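Acetylene hydratase Ahy (Pelobacter acetylenicus, PDB 2E7Z) catalyses the hydration of acetylene to acetaldehyde, using a tungsten-bis(molybdopterin guanine dinucleotide) cofactor and a [4Fe-4S] cluster. Local coordinates at residues 62-67 with 84-89; 338-343 with 360-365; 371-374 with 378-381. All blocks are in the same frame, centred on the assembly; numbering follows the deposited sequence. Where two conformers were deposited one is given.

Contact 1 of 3, residues 62-67 with 84-89; sequences PLKNVG and LDEIAE
K64 in strand 63-65 and E86 in helix 80-98 have their CA atoms 9.7 Å apart, the nearest such pair between the two segments, and their side chains bridge that gap. The contact is a single salt bridge, from K64 NZ to E86 OE1 at 2.9 Å. K64 reaches it with a fully stretched chain: CG lies anti to the backbone N (chi1 176°), and the following torsions are all close to 180°, which carries the ammonium group away from the strand and toward the helix. The glutamate is also extended beyond CG, and the two side chains cross at about a right angle. The end of the lysine lies alongside one carboxylate oxygen, with the methylene K64 CE 3.3 Å from E86 OE1. Its nitrogen comes to OE1 from the syn side but 31° out of the carboxylate plane, while E86 OE2 is farther from K64 NZ, at 3.5 Å.

Strand 63-65 belongs to a seven-stranded mixed sheet, in which it runs antiparallel to both of its neighbours, 75-77 and 452-455. The hairpin made with 75-77 leads into helix 80-98, so the salt bridge ties this helix back to the first strand of the hairpin. The carboxylate has further partners: Y452 of the adjoining strand is hydrogen-bonded to OE1, and Q82, one turn earlier in the same helix, to OE2. Held at both oxygens, the group would be restrained in its rotation, and the lysine charge probably favours its ionised form. Beyond K64, N65 OD1 accepts from the backbone N of G67 at 2.9 Å, an Asx turn that bends the chain as it leaves the strand. Another side of the helix packs on helix 491-501, where D85 forms a salt bridge with R501.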
# COMPACT_ATOMS: atom_id res chain seq x y z
N PRO A 62 11.80 9.55 23.80
CA PRO A 62 12.92 9.00 23.03
C PRO A 62 13.73 7.98 23.83
O PRO A 62 14.02 8.19 25.02
CB PRO A 62 13.76 10.23 22.72
CG PRO A 62 12.78 11.37 22.70
CD PRO A 62 11.83 11.03 23.83
N LEU A 63 14.08 6.89 23.16
CA LEU A 63 14.95 5.87 23.76
C LEU A 63 16.22 5.71 22.95
O LEU A 63 16.18 5.65 21.73
CB LEU A 63 14.24 4.52 23.84
CG LEU A 63 12.96 4.44 24.64
CD1 LEU A 63 12.25 3.15 24.35
CD2 LEU A 63 13.31 4.54 26.15
N LYS A 64 17.35 5.67 23.62
CA LYS A 64 18.63 5.39 23.01
C LYS A 64 19.06 3.97 23.35
O LYS A 64 18.98 3.53 24.51
CB LYS A 64 19.67 6.37 23.54
CG LYS A 64 21.07 6.11 23.04
CD LYS A 64 22.06 7.14 23.50
CE LYS A 64 23.43 6.80 22.97
NZ LYS A 64 24.43 7.82 23.35
N ASN A 65 19.53 3.23 22.37
CA ASN A 65 20.07 1.93 22.65
C ASN A 65 21.46 2.09 23.23
O ASN A 65 22.34 2.72 22.62
CB ASN A 65 20.10 1.09 21.38
CG ASN A 65 20.36 -0.34 21.68
OD1 ASN A 65 21.47 -0.70 22.11
ND2 ASN A 65 19.34 -1.18 21.54
N VAL A 66 21.64 1.55 24.44
CA VAL A 66 22.92 1.62 25.12
C VAL A 66 23.53 0.24 25.29
O VAL A 66 24.34 0.02 26.18
CB VAL A 66 22.80 2.40 26.48
CG1 VAL A 66 22.49 3.88 26.18
CG2 VAL A 66 21.75 1.76 27.39
N GLY A 67 23.10 -0.69 24.45
CA GLY A 67 23.72 -2.01 24.39
C GLY A 67 25.00 -1.96 23.58
O GLY A 67 25.40 -0.90 23.06
N LEU A 84 18.23 14.05 18.78
CA LEU A 84 18.40 14.70 17.50
C LEU A 84 19.86 15.13 17.28
O LEU A 84 20.39 15.02 16.18
CB LEU A 84 17.45 15.89 17.40
CG LEU A 84 15.96 15.55 17.33
CD1 LEU A 84 15.13 16.68 17.97
CD2 LEU A 84 15.56 15.31 15.91
N ASP A 85 20.51 15.62 18.34
CA ASP A 85 21.91 16.00 18.22
C ASP A 85 22.75 14.79 17.81
O ASP A 85 23.58 14.88 16.90
CB ASP A 85 22.45 16.52 19.55
CG ASP A 85 22.02 17.96 19.85
OD1 ASP A 85 21.38 18.62 18.99
OD2 ASP A 85 22.35 18.41 20.97
N GLU A 86 22.51 13.66 18.47
CA GLU A 86 23.31 12.46 18.20
C GLU A 86 23.00 11.86 16.84
O GLU A 86 23.90 11.42 16.14
CB GLU A 86 23.11 11.42 19.31
CG GLU A 86 23.70 11.91 20.63
CD GLU A 86 23.58 10.91 21.78
OE1 GLU A 86 23.18 9.75 21.54
OE2 GLU A 86 23.86 11.29 22.95
N ILE A 87 21.72 11.85 16.48
CA ILE A 87 21.32 11.35 15.17
C ILE A 87 21.99 12.17 14.07
O ILE A 87 22.59 11.62 13.12
CB ILE A 87 19.79 11.32 15.05
CG1 ILE A 87 19.22 10.20 15.93
CG2 ILE A 87 19.35 11.10 13.62
CD1 ILE A 87 17.72 10.34 16.21
N ALA A 88 21.96 13.51 14.20
CA ALA A 88 22.56 14.39 13.20
C ALA A 88 24.08 14.19 13.13
O ALA A 88 24.67 14.10 12.04
CB ALA A 88 22.23 15.85 13.49
N GLU A 89 24.72 14.10 14.30
CA GLU A 89 26.16 13.89 14.32
C GLU A 89 26.55 12.59 13.61
O GLU A 89 27.48 12.58 12.80
CB GLU A 89 26.67 13.86 15.76
CG GLU A 89 28.17 13.57 15.88
CD GLU A 89 28.60 13.30 17.31
OE1 GLU A 89 27.73 13.07 18.20
OE2 GLU A 89 29.83 13.30 17.55

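Contact 2 of 3, residues 338-343 with 360-365; sequences QMHEAL and LTYTGM
H340 and Y362 carry this buried contact, and the first segment prepares for it at Q338, whose OE1 accepts a hydrogen bond from H340 NE2 at 2.8 Å. The donor stands above the amide carbonyl plane, 55° out of it. M339 then adopts positive phi as the chain leaves helix 334-337, and a short 3-10 turn begins at H340. With CG anti to its carbonyl carbon (chi1 -62°), the imidazole extends toward the tyrosine, and H340 ND1 lies 2.8 Å from Y362 OH in a hydrogen bond that either atom could donate. The hydroxyl sits at the edge of the imidazole, near its plane, and the two ring planes are inclined at 65°. Farther along, E341 points away from the tyrosine. L343 completes the contact, its CD2 methyl lying 3.7 Å from Y362 CE2. Just before Y362 in the partner segment, T361 OG1 accepts a weak capping bond from T363 N. K348 makes a cation-pi contact with Y362, while F387 meets H340 edge-to-face and lies nearly parallel to the tyrosine ring. The result is a buried aromatic cluster threaded by a Q338-H340-Y362 hydrogen-bond chain, the H340 side chain being about 12 Å from that of the cofactor-binding E109.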
# COMPACT_ATOMS: atom_id res chain seq x y z
N GLN A 338 8.01 18.80 -1.92
CA GLN A 338 9.05 17.77 -1.93
C GLN A 338 10.35 18.16 -2.67
O GLN A 338 11.38 17.55 -2.43
CB GLN A 338 8.51 16.46 -2.50
CG GLN A 338 7.46 15.84 -1.62
CD GLN A 338 6.87 14.56 -2.19
OE1 GLN A 338 6.71 14.45 -3.42
NE2 GLN A 338 6.49 13.59 -1.31
N MET A 339 10.30 19.14 -3.59
CA MET A 339 11.51 19.68 -4.24
C MET A 339 12.32 18.58 -4.88
O MET A 339 13.55 18.55 -4.76
CB MET A 339 12.37 20.43 -3.22
CG MET A 339 11.78 21.75 -2.85
SD MET A 339 12.80 22.68 -1.67
CE MET A 339 14.40 22.76 -2.51
N HIS A 340 11.64 17.70 -5.63
CA HIS A 340 12.36 16.73 -6.47
C HIS A 340 13.32 17.36 -7.47
O HIS A 340 14.34 16.76 -7.79
CB HIS A 340 11.36 15.85 -7.21
CG HIS A 340 10.51 15.05 -6.28
ND1 HIS A 340 10.99 13.98 -5.55
CD2 HIS A 340 9.20 15.17 -5.96
CE1 HIS A 340 10.01 13.48 -4.81
NE2 HIS A 340 8.91 14.17 -5.05
N GLU A 341 13.02 18.56 -7.92
CA GLU A 341 13.94 19.13 -8.90
C GLU A 341 15.29 19.44 -8.27
O GLU A 341 16.31 19.38 -8.98
CB GLU A 341 13.36 20.32 -9.66
CG GLU A 341 14.25 20.79 -10.79
CD GLU A 341 14.28 19.84 -11.97
OE1 GLU A 341 13.23 19.63 -12.59
OE2 GLU A 341 15.38 19.34 -12.33
N ALA A 342 15.34 19.71 -6.97
CA ALA A 342 16.57 20.00 -6.28
C ALA A 342 17.54 18.83 -6.19
O ALA A 342 18.73 19.07 -6.03
CB ALA A 342 16.31 20.54 -4.89
N LEU A 343 17.04 17.60 -6.24
CA LEU A 343 17.94 16.45 -6.17
C LEU A 343 18.71 16.32 -7.49
O LEU A 343 18.10 16.22 -8.55
CB LEU A 343 17.15 15.18 -5.97
CG LEU A 343 17.92 13.87 -5.79
CD1 LEU A 343 18.77 13.92 -4.52
CD2 LEU A 343 16.95 12.73 -5.74
N LEU A 360 9.84 2.07 -11.39
CA LEU A 360 9.26 2.96 -10.38
C LEU A 360 10.22 4.01 -9.81
O LEU A 360 9.85 4.84 -8.96
CB LEU A 360 8.61 2.11 -9.28
CG LEU A 360 7.38 1.28 -9.72
CD1 LEU A 360 6.96 0.25 -8.67
CD2 LEU A 360 6.19 2.19 -10.17
N THR A 361 11.46 3.99 -10.31
CA THR A 361 12.46 4.98 -9.96
C THR A 361 12.26 6.28 -10.71
O THR A 361 11.48 6.34 -11.68
CB THR A 361 13.91 4.50 -10.22
OG1 THR A 361 14.13 4.45 -11.65
CG2 THR A 361 14.19 3.14 -9.56
N TYR A 362 12.97 7.32 -10.30
CA TYR A 362 13.03 8.55 -11.11
C TYR A 362 13.31 8.26 -12.57
O TYR A 362 12.69 8.87 -13.47
CB TYR A 362 14.12 9.49 -10.64
CG TYR A 362 13.84 10.19 -9.34
CD1 TYR A 362 12.95 11.27 -9.29
CD2 TYR A 362 14.51 9.82 -8.17
CE1 TYR A 362 12.72 11.95 -8.10
CE2 TYR A 362 14.26 10.47 -6.95
CZ TYR A 362 13.38 11.54 -6.93
OH TYR A 362 13.14 12.24 -5.78
N THR A 363 14.25 7.36 -12.82
CA THR A 363 14.65 7.10 -14.22
C THR A 363 13.50 6.46 -14.99
O THR A 363 13.18 6.85 -16.12
CB THR A 363 15.87 6.18 -14.27
OG1 THR A 363 16.98 6.88 -13.73
CG2 THR A 363 16.17 5.72 -15.71
N GLY A 364 12.88 5.44 -14.41
CA GLY A 364 11.78 4.76 -15.09
C GLY A 364 10.57 5.64 -15.35
O GLY A 364 9.86 5.46 -16.34
N MET A 365 10.32 6.61 -14.47
CA MET A 365 9.17 7.47 -14.56
C MET A 365 9.47 8.73 -15.41
O MET A 365 8.58 9.54 -15.68
CB MET A 365 8.68 7.84 -13.14
CG MET A 365 8.29 6.63 -12.27
SD MET A 365 6.83 5.81 -12.91
CE MET A 365 5.57 6.95 -12.32

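Contact 3 of 3, residues 371-374 with 378-381; sequences PSER and VKYF
S372 OG, which approaches F381 across this contact, is held by two groups outside the segments: it is hydrogen-bonded to L368 O, just ahead of helix 369-376, and has a weak hydrogen bond with R147. The torsion chi1 of -63° sets OG beside the backbone N, where it can reach that carbonyl. Toward segment 378-381 the same oxygen makes a looser approach, with F381 CB 4.0 Å from S372 OG, and it lies at the edge of the phenyl ring, near the ring plane. The serine methylene is more closely engaged, since S372 CB rests against the carbonyl oxygen V378 O at 3.2 Å.

The backbones come close here, the CA atoms of E373 and K379 being 4.2 Å apart. Even so, the contact is one of van der Waals packing. E373 N is 3.4 Å from V378 O, but at an angle too poor for a hydrogen bond. On the exposed flank, in the conformer modelled here, E373 runs obliquely past the methylenes of K379. The lysine directs its charge elsewhere, toward E341. K379 CG lies 3.8 Å above one face of the neighbouring Y380 ring, offset toward the rim.

V378 CB points away from helix 369-376, and its side chain packs against S335 and K336 of helix 334-337. F381 CB starts toward the serine, but its ring leads off, with CG anti to the backbone N (chi1 172°), to meet Y376 with the ring planes at about 45°. Altogether, this is a tight chain reversal at a helix C-terminus, in which the irregular chain leaving helix 369-376 turns back across its flank and lies against that helix, with V378 reaching helix 334-337.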
# COMPACT_ATOMS: atom_id res chain seq x y z
N PRO A 371 4.99 15.49 -19.75
CA PRO A 371 3.54 15.33 -19.75
C PRO A 371 2.86 15.77 -18.45
O PRO A 371 1.81 16.41 -18.47
CB PRO A 371 3.36 13.83 -19.98
CG PRO A 371 4.60 13.43 -20.75
CD PRO A 371 5.68 14.24 -20.15
N SER A 372 3.48 15.44 -17.31
CA SER A 372 2.97 15.89 -16.01
C SER A 372 3.04 17.42 -15.84
O SER A 372 2.12 18.03 -15.26
CB SER A 372 3.72 15.17 -14.87
OG SER A 372 3.48 13.78 -14.93
N GLU A 373 4.13 18.05 -16.27
CA GLU A 373 4.25 19.51 -16.25
C GLU A 373 3.13 20.11 -17.09
O GLU A 373 2.52 21.11 -16.73
CB GLU A 373 5.61 19.96 -16.81
CG GLU A 373 5.89 21.47 -16.66
CD GLU A 373 7.35 21.88 -16.92
OE1 GLU A 373 8.28 21.22 -16.40
OE2 GLU A 373 7.56 22.87 -17.66
N ARG A 374 2.87 19.46 -18.22
CA ARG A 374 1.90 20.00 -19.18
C ARG A 374 0.48 19.96 -18.62
O ARG A 374 -0.26 20.96 -18.69
CB ARG A 374 2.00 19.21 -20.50
CG ARG A 374 1.01 19.68 -21.60
CD ARG A 374 1.06 18.75 -22.82
NE ARG A 374 0.41 17.44 -22.65
CZ ARG A 374 -0.91 17.24 -22.68
NH1 ARG A 374 -1.73 18.27 -22.84
NH2 ARG A 374 -1.41 16.01 -22.55
N VAL A 378 3.03 20.19 -12.63
CA VAL A 378 3.98 19.61 -11.68
C VAL A 378 4.82 18.61 -12.45
O VAL A 378 4.30 17.58 -12.89
CB VAL A 378 3.25 18.92 -10.50
CG1 VAL A 378 4.21 18.16 -9.66
CG2 VAL A 378 2.56 19.97 -9.64
N LYS A 379 6.10 18.91 -12.62
CA LYS A 379 7.00 18.07 -13.39
C LYS A 379 7.18 16.71 -12.73
O LYS A 379 7.15 15.67 -13.39
CB LYS A 379 8.36 18.73 -13.54
CG LYS A 379 9.38 17.86 -14.25
CD LYS A 379 10.65 18.63 -14.52
CE LYS A 379 11.72 17.71 -15.02
NZ LYS A 379 12.97 18.47 -15.27
N TYR A 380 7.38 16.72 -11.41
CA TYR A 380 7.53 15.50 -10.63
C TYR A 380 6.25 15.29 -9.82
O TYR A 380 6.15 15.73 -8.68
CB TYR A 380 8.74 15.59 -9.68
CG TYR A 380 10.05 15.67 -10.42
CD1 TYR A 380 10.65 14.51 -10.91
CD2 TYR A 380 10.67 16.90 -10.66
CE1 TYR A 380 11.85 14.56 -11.56
CE2 TYR A 380 11.88 16.96 -11.34
CZ TYR A 380 12.46 15.77 -11.80
OH TYR A 380 13.66 15.75 -12.44
N PHE A 381 5.27 14.61 -10.41
CA PHE A 381 3.95 14.44 -9.83
C PHE A 381 4.08 13.22 -8.96
O PHE A 381 4.17 12.10 -9.43
CB PHE A 381 2.94 14.25 -10.98
CG PHE A 381 1.55 13.88 -10.55
CD1 PHE A 381 1.03 14.20 -9.30
CD2 PHE A 381 0.70 13.25 -11.47
CE1 PHE A 381 -0.27 13.84 -8.96
CE2 PHE A 381 -0.61 12.91 -11.14
CZ PHE A 381 -1.10 13.21 -9.88

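The three contacts follow one another along the chain without interleaving, and all lie within the molybdopterin oxidoreductase portion of the protein. Contact 1 stands apart at the surface, at the seven-stranded mixed sheet; its centre is about 30 Å from that of contact 2 and about 39 Å from that of contact 3. Contacts 2 and 3 are neighbours, with centres about 11 Å apart, and helices 362-365 and 369-376 are consecutive. They touch directly: in one of the two conformers of E341, its OE1 forms a salt bridge of 2.9 Å with K379 NZ, and the Y380 ring packs against H340 and Y362. Contacts 2 and 3 thus form one packed group, whereas contact 1 joins a strand to helix 80-98 elsewhere.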